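Local coordinates for DUF1993 domain-containing protein (Shewanella denitrificans, PDB 2OQM) that is of unknown function, but belongs to the DinB-like helical-bundle proteins and forms a two-chain assembly, at residues 40-45 and 178-183; 44-49 and 172-177. All coordinates share one frame; numbering follows the deposited sequence.

Contact 1 (40-45 and 178-183)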
loop_
_atom_site.group_PDB
_atom_site.type_symbol
_atom_site.label_atom_id
_atom_site.label_comp_id
_atom_site.label_asym_id
_atom_site.label_seq_id
_atom_site.Cartn_x
_atom_site.Cartn_y
_atom_site.Cartn_z
ATOM N N PHE A 40 -12.683 1.472 -12.093
ATOM C CA PHE A 40 -13.403 0.655 -13.054
ATOM C C PHE A 40 -14.348 1.441 -13.900
ATOM O O PHE A 40 -14.665 1.040 -15.043
ATOM C CB PHE A 40 -14.068 -0.524 -12.356
ATOM C CG PHE A 40 -13.129 -1.728 -12.223
ATOM C CD1 PHE A 40 -12.880 -2.535 -13.317
ATOM C CD2 PHE A 40 -12.401 -1.959 -11.075
ATOM C CE1 PHE A 40 -12.011 -3.609 -13.235
ATOM C CE2 PHE A 40 -11.536 -3.038 -10.991
ATOM C CZ PHE A 40 -11.334 -3.850 -12.076
ATOM N N ASP A 41 -14.814 2.574 -13.381
ATOM C CA ASP A 41 -15.554 3.496 -14.223
ATOM C C ASP A 41 -14.679 3.990 -15.376
ATOM O O ASP A 41 -15.146 4.108 -16.501
ATOM C CB ASP A 41 -16.082 4.712 -13.447
ATOM C CG ASP A 41 -17.061 4.361 -12.337
ATOM O OD1 ASP A 41 -17.643 3.235 -12.291
ATOM O OD2 ASP A 41 -17.223 5.265 -11.479
ATOM N N LYS A 42 -13.415 4.300 -15.119
ATOM C CA LYS A 42 -12.510 4.658 -16.216
ATOM C C LYS A 42 -12.269 3.501 -17.166
ATOM O O LYS A 42 -12.204 3.728 -18.367
ATOM C CB LYS A 42 -11.179 5.231 -15.695
ATOM C CG LYS A 42 -11.423 6.481 -14.843
ATOM C CD LYS A 42 -10.429 7.550 -15.163
ATOM C CE LYS A 42 -10.776 8.868 -14.519
ATOM N NZ LYS A 42 -9.581 9.766 -14.546
ATOM N N ALA A 43 -12.135 2.278 -16.641
ATOM C CA ALA A 43 -11.973 1.082 -17.501
ATOM C C ALA A 43 -13.181 0.894 -18.440
ATOM O O ALA A 43 -13.017 0.623 -19.609
ATOM C CB ALA A 43 -11.715 -0.163 -16.674
ATOM N N GLU A 44 -14.397 1.090 -17.941
ATOM C CA GLU A 44 -15.568 1.074 -18.832
ATOM C C GLU A 44 -15.537 2.163 -19.881
ATOM O O GLU A 44 -15.906 1.928 -21.057
ATOM C CB GLU A 44 -16.868 1.250 -18.040
ATOM C CG GLU A 44 -17.180 0.167 -17.089
ATOM C CD GLU A 44 -18.621 0.238 -16.621
ATOM O OE1 GLU A 44 -19.508 -0.168 -17.376
ATOM O OE2 GLU A 44 -18.857 0.675 -15.487
ATOM N N ALA A 45 -15.152 3.376 -19.483
ATOM C CA ALA A 45 -15.028 4.470 -20.469
ATOM C C ALA A 45 -14.029 4.094 -21.555
ATOM O O ALA A 45 -14.344 4.177 -22.729
ATOM C CB ALA A 45 -14.675 5.808 -19.810
ATOM N N LYS A 178 -3.091 8.853 -10.554
ATOM C CA LYS A 178 -2.929 8.782 -9.092
ATOM C C LYS A 178 -4.136 9.329 -8.305
ATOM O O LYS A 178 -4.488 8.790 -7.274
ATOM C CB LYS A 178 -1.686 9.566 -8.715
ATOM C CG LYS A 178 -1.423 9.647 -7.209
ATOM C CD LYS A 178 -1.199 8.246 -6.589
ATOM C CE LYS A 178 0.176 7.738 -6.955
ATOM N NZ LYS A 178 1.211 8.667 -6.426
ATOM N N LYS A 179 -4.784 10.377 -8.801
ATOM C CA LYS A 179 -5.981 10.901 -8.120
ATOM C C LYS A 179 -7.095 9.865 -8.016
ATOM O O LYS A 179 -7.887 9.907 -7.082
ATOM C CB LYS A 179 -6.516 12.189 -8.787
ATOM C CG LYS A 179 -5.559 13.351 -8.676
ATOM N N ASP A 180 -7.162 8.955 -8.986
ATOM C CA ASP A 180 -8.193 7.926 -9.026
ATOM C C ASP A 180 -7.935 6.896 -7.969
ATOM O O ASP A 180 -8.871 6.382 -7.355
ATOM C CB ASP A 180 -8.225 7.261 -10.401
ATOM C CG ASP A 180 -8.624 8.226 -11.506
ATOM O OD1 ASP A 180 -9.596 9.006 -11.324
ATOM O OD2 ASP A 180 -7.923 8.230 -12.539
ATOM N N TYR A 181 -6.648 6.589 -7.755
ATOM C CA TYR A 181 -6.220 5.658 -6.692
ATOM C C TYR A 181 -6.366 6.217 -5.280
ATOM O O TYR A 181 -6.786 5.522 -4.387
ATOM C CB TYR A 181 -4.767 5.261 -6.961
ATOM C CG TYR A 181 -4.007 4.532 -5.889
ATOM C CD1 TYR A 181 -4.078 3.152 -5.776
ATOM C CD2 TYR A 181 -3.162 5.218 -5.020
ATOM C CE1 TYR A 181 -3.381 2.480 -4.815
ATOM C CE2 TYR A 181 -2.438 4.546 -4.084
ATOM C CZ TYR A 181 -2.547 3.179 -3.973
ATOM O OH TYR A 181 -1.797 2.541 -3.030
ATOM N N LEU A 182 -5.976 7.456 -5.074
ATOM C CA LEU A 182 -6.016 8.081 -3.729
ATOM C C LEU A 182 -7.434 8.521 -3.335
ATOM O O LEU A 182 -7.864 8.354 -2.216
ATOM C CB LEU A 182 -5.083 9.320 -3.710
ATOM C CG LEU A 182 -3.591 8.985 -3.767
ATOM C CD1 LEU A 182 -2.829 10.293 -3.848
ATOM C CD2 LEU A 182 -3.074 8.086 -2.599
ATOM N N GLY A 183 -8.150 9.085 -4.297
ATOM C CA GLY A 183 -9.476 9.632 -4.032
ATOM C C GLY A 183 -9.400 11.011 -3.456
ATOM O O GLY A 183 -8.319 11.593 -3.344
HETATM O O HOH W 1 -10.081 11.582 -12.313
#
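Lys42 and Asp180 reach toward each other from opposite directions and form a salt bridge near the protein surface, joining the long helix 13-50 to the short helix 178-182. The ammonium nitrogen reaches both carboxylate oxygens unequally: Lys42 NZ lies 3.0 Å from Asp180 OD2, approaching on its syn side and 16° out of the carboxylate plane, whereas its bond to Asp180 OD1 is weak at 3.3 Å. A water closes a small ring, accepting from Lys42 NZ at 2.9 Å and donating to Asp180 OD1 at 2.8 Å, so OD1, only weakly bonded directly, is also joined to the ammonium through the water. The lysine chain bends at chi2 (-137°) and then runs extended, which carries its aliphatic end along the carboxylate, with Lys42 CE 3.4 Å from Asp180 OD1. A methionine in place of Lys42 would probably leave the carboxylate without its cationic mate and the bridging water without its ammonium donor. Behind this first shell, Asp180 is positioned by the start of its own helix: its strongest polar partner is the backbone N of Gly177, the N-cap residue, which donates to OD2; the side chain also packs on Ile39. Farther out, Tyr181 packs against helix 146-172 and stacks edge-to-face with Phe160 of the second subunit, while Phe40 and Ala43 turn from helix 13-50 toward helices 69-87, 104-119 and 146-172.

Contact 2 (44-49 and 172-177)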
loop_
_atom_site.group_PDB
_atom_site.type_symbol
_atom_site.label_atom_id
_atom_site.label_comp_id
_atom_site.label_asym_id
_atom_site.label_seq_id
_atom_site.Cartn_x
_atom_site.Cartn_y
_atom_site.Cartn_z
ATOM N N GLU A 44 -14.397 1.090 -17.941
ATOM C CA GLU A 44 -15.568 1.074 -18.832
ATOM C C GLU A 44 -15.537 2.163 -19.881
ATOM O O GLU A 44 -15.906 1.928 -21.057
ATOM C CB GLU A 44 -16.868 1.250 -18.040
ATOM C CG GLU A 44 -17.180 0.167 -17.089
ATOM C CD GLU A 44 -18.621 0.238 -16.621
ATOM O OE1 GLU A 44 -19.508 -0.168 -17.376
ATOM O OE2 GLU A 44 -18.857 0.675 -15.487
ATOM N N ALA A 45 -15.152 3.376 -19.483
ATOM C CA ALA A 45 -15.028 4.470 -20.469
ATOM C C ALA A 45 -14.029 4.094 -21.555
ATOM O O ALA A 45 -14.344 4.177 -22.729
ATOM C CB ALA A 45 -14.675 5.808 -19.810
ATOM N N PHE A 46 -12.860 3.604 -21.173
ATOM C CA PHE A 46 -11.847 3.156 -22.122
ATOM C C PHE A 46 -12.344 2.093 -23.104
ATOM O O PHE A 46 -12.065 2.131 -24.292
ATOM C CB PHE A 46 -10.689 2.560 -21.335
ATOM C CG PHE A 46 -9.660 1.901 -22.164
ATOM C CD1 PHE A 46 -8.665 2.638 -22.775
ATOM C CD2 PHE A 46 -9.628 0.522 -22.292
ATOM C CE1 PHE A 46 -7.684 2.005 -23.485
ATOM C CE2 PHE A 46 -8.655 -0.092 -23.041
ATOM C CZ PHE A 46 -7.707 0.636 -23.631
ATOM N N ALA A 47 -13.026 1.109 -22.554
ATOM C CA ALA A 47 -13.509 -0.039 -23.302
ATOM C C ALA A 47 -14.532 0.420 -24.317
ATOM O O ALA A 47 -14.548 -0.058 -25.448
ATOM C CB ALA A 47 -14.138 -1.032 -22.355
ATOM N N GLU A 48 -15.388 1.351 -23.915
ATOM C CA GLU A 48 -16.377 1.878 -24.832
ATOM C C GLU A 48 -15.708 2.690 -25.931
ATOM O O GLU A 48 -15.939 2.480 -27.111
ATOM C CB GLU A 48 -17.378 2.736 -24.055
ATOM C CG GLU A 48 -18.413 3.432 -24.915
ATOM C CD GLU A 48 -19.207 2.488 -25.786
ATOM O OE1 GLU A 48 -19.508 1.347 -25.346
ATOM O OE2 GLU A 48 -19.539 2.913 -26.919
ATOM N N LEU A 49 -14.849 3.608 -25.528
ATOM C CA LEU A 49 -14.148 4.494 -26.447
ATOM C C LEU A 49 -13.241 3.774 -27.424
ATOM O O LEU A 49 -13.201 4.115 -28.599
ATOM C CB LEU A 49 -13.306 5.483 -25.650
ATOM C CG LEU A 49 -12.534 6.530 -26.444
ATOM C CD1 LEU A 49 -13.507 7.502 -27.116
ATOM C CD2 LEU A 49 -11.629 7.258 -25.521
ATOM N N ASN A 172 -2.857 -1.676 -20.091
ATOM C CA ASN A 172 -3.740 -1.925 -21.220
ATOM C C ASN A 172 -4.219 -0.662 -21.923
ATOM O O ASN A 172 -4.806 -0.758 -22.993
ATOM C CB ASN A 172 -4.939 -2.768 -20.772
ATOM C CG ASN A 172 -4.657 -4.235 -20.851
ATOM O OD1 ASN A 172 -4.888 -4.829 -21.900
ATOM N ND2 ASN A 172 -4.136 -4.837 -19.737
ATOM N N GLY A 173 -3.949 0.498 -21.324
ATOM C CA GLY A 173 -4.212 1.809 -21.924
ATOM C C GLY A 173 -5.229 2.693 -21.200
ATOM O O GLY A 173 -5.479 3.818 -21.635
ATOM N N VAL A 174 -5.823 2.184 -20.113
ATOM C CA VAL A 174 -6.796 2.937 -19.364
ATOM C C VAL A 174 -6.141 4.143 -18.725
ATOM O O VAL A 174 -5.173 4.005 -18.035
ATOM C CB VAL A 174 -7.462 2.074 -18.296
ATOM C CG1 VAL A 174 -8.531 2.897 -17.486
ATOM C CG2 VAL A 174 -8.086 0.911 -18.943
ATOM N N GLU A 175 -6.721 5.322 -18.940
ATOM C CA GLU A 175 -6.155 6.580 -18.435
ATOM C C GLU A 175 -6.589 6.802 -16.984
ATOM O O GLU A 175 -7.350 7.667 -16.672
ATOM C CB GLU A 175 -6.521 7.729 -19.374
ATOM C CG GLU A 175 -5.816 7.597 -20.776
ATOM C CD GLU A 175 -6.028 8.814 -21.730
ATOM O OE1 GLU A 175 -6.867 9.705 -21.410
ATOM O OE2 GLU A 175 -5.346 8.861 -22.795
ATOM N N VAL A 176 -6.122 5.945 -16.101
ATOM C CA VAL A 176 -6.367 6.135 -14.687
ATOM C C VAL A 176 -5.133 6.843 -14.226
ATOM O O VAL A 176 -4.052 6.641 -14.801
ATOM C CB VAL A 176 -6.516 4.791 -13.872
ATOM C CG1 VAL A 176 -7.931 4.274 -13.946
ATOM C CG2 VAL A 176 -5.462 3.705 -14.286
ATOM N N GLY A 177 -5.282 7.670 -13.191
ATOM C CA GLY A 177 -4.169 8.429 -12.638
ATOM C C GLY A 177 -4.122 8.291 -11.147
ATOM O O GLY A 177 -4.994 7.692 -10.517
#
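The ring of Phe46, on helix 13-50, packs against the Schellman motif that ends helix 146-172 and against the first residue beyond it, Val174. The two side chains meet at a slant: one methyl of the valine, CG2, sits over a face of the ring in a CH-pi contact, 4.0 Å from the Phe46 ring centroid and 26° off the normal. It is offset toward the rim, above the CG-CD2 side. Phe46 has CG anti to the backbone N (chi1 172°), which swings the ring out from its helix toward the turn, while Val174 turns CG1 to the backbone of Lys42 and Ala43, about one turn earlier on the same helix, and also packs on Leu169. From 172-177, the outer part of the ring meets backbone: the carbonyl oxygens of Asn172 and Gly173 approach it obliquely. Gly173 suits this place twice over: its positive phi (117°) favours glycine, and a CB there would press on Phe46 CE1. Leu57 of helix 54-58 touches both Phe46 and Asn172, whose ND2 is hydrogen-bonded to Ser60 OG. The closest approaches are Phe46 CZ to Asn172 O at 3.3 Å and Phe46 CE1 to Gly173 O at 3.4 Å.

How the contacts relate
Both contacts start from the C-terminal part of helix 13-50 and share Glu44 and Ala45; their centres are about 9 Å apart, on the same side of the chain's centre. Their partners follow one another along the chain more than 120 residues later: the turn and loop 172-177 of contact 2 leads directly into helix 178-182 of contact 1. The two also touch, since Lys42 CD packs 3.4 Å from Glu175 O and Val176 CG1 lies 3.8 Å from Lys42 CB. The first helix thus meets the chain leaving helix 146-172 at two successive points, one aromatic and one ionic, the latter on helix 178-182, whose Lys178 and Tyr181 contact the second subunit.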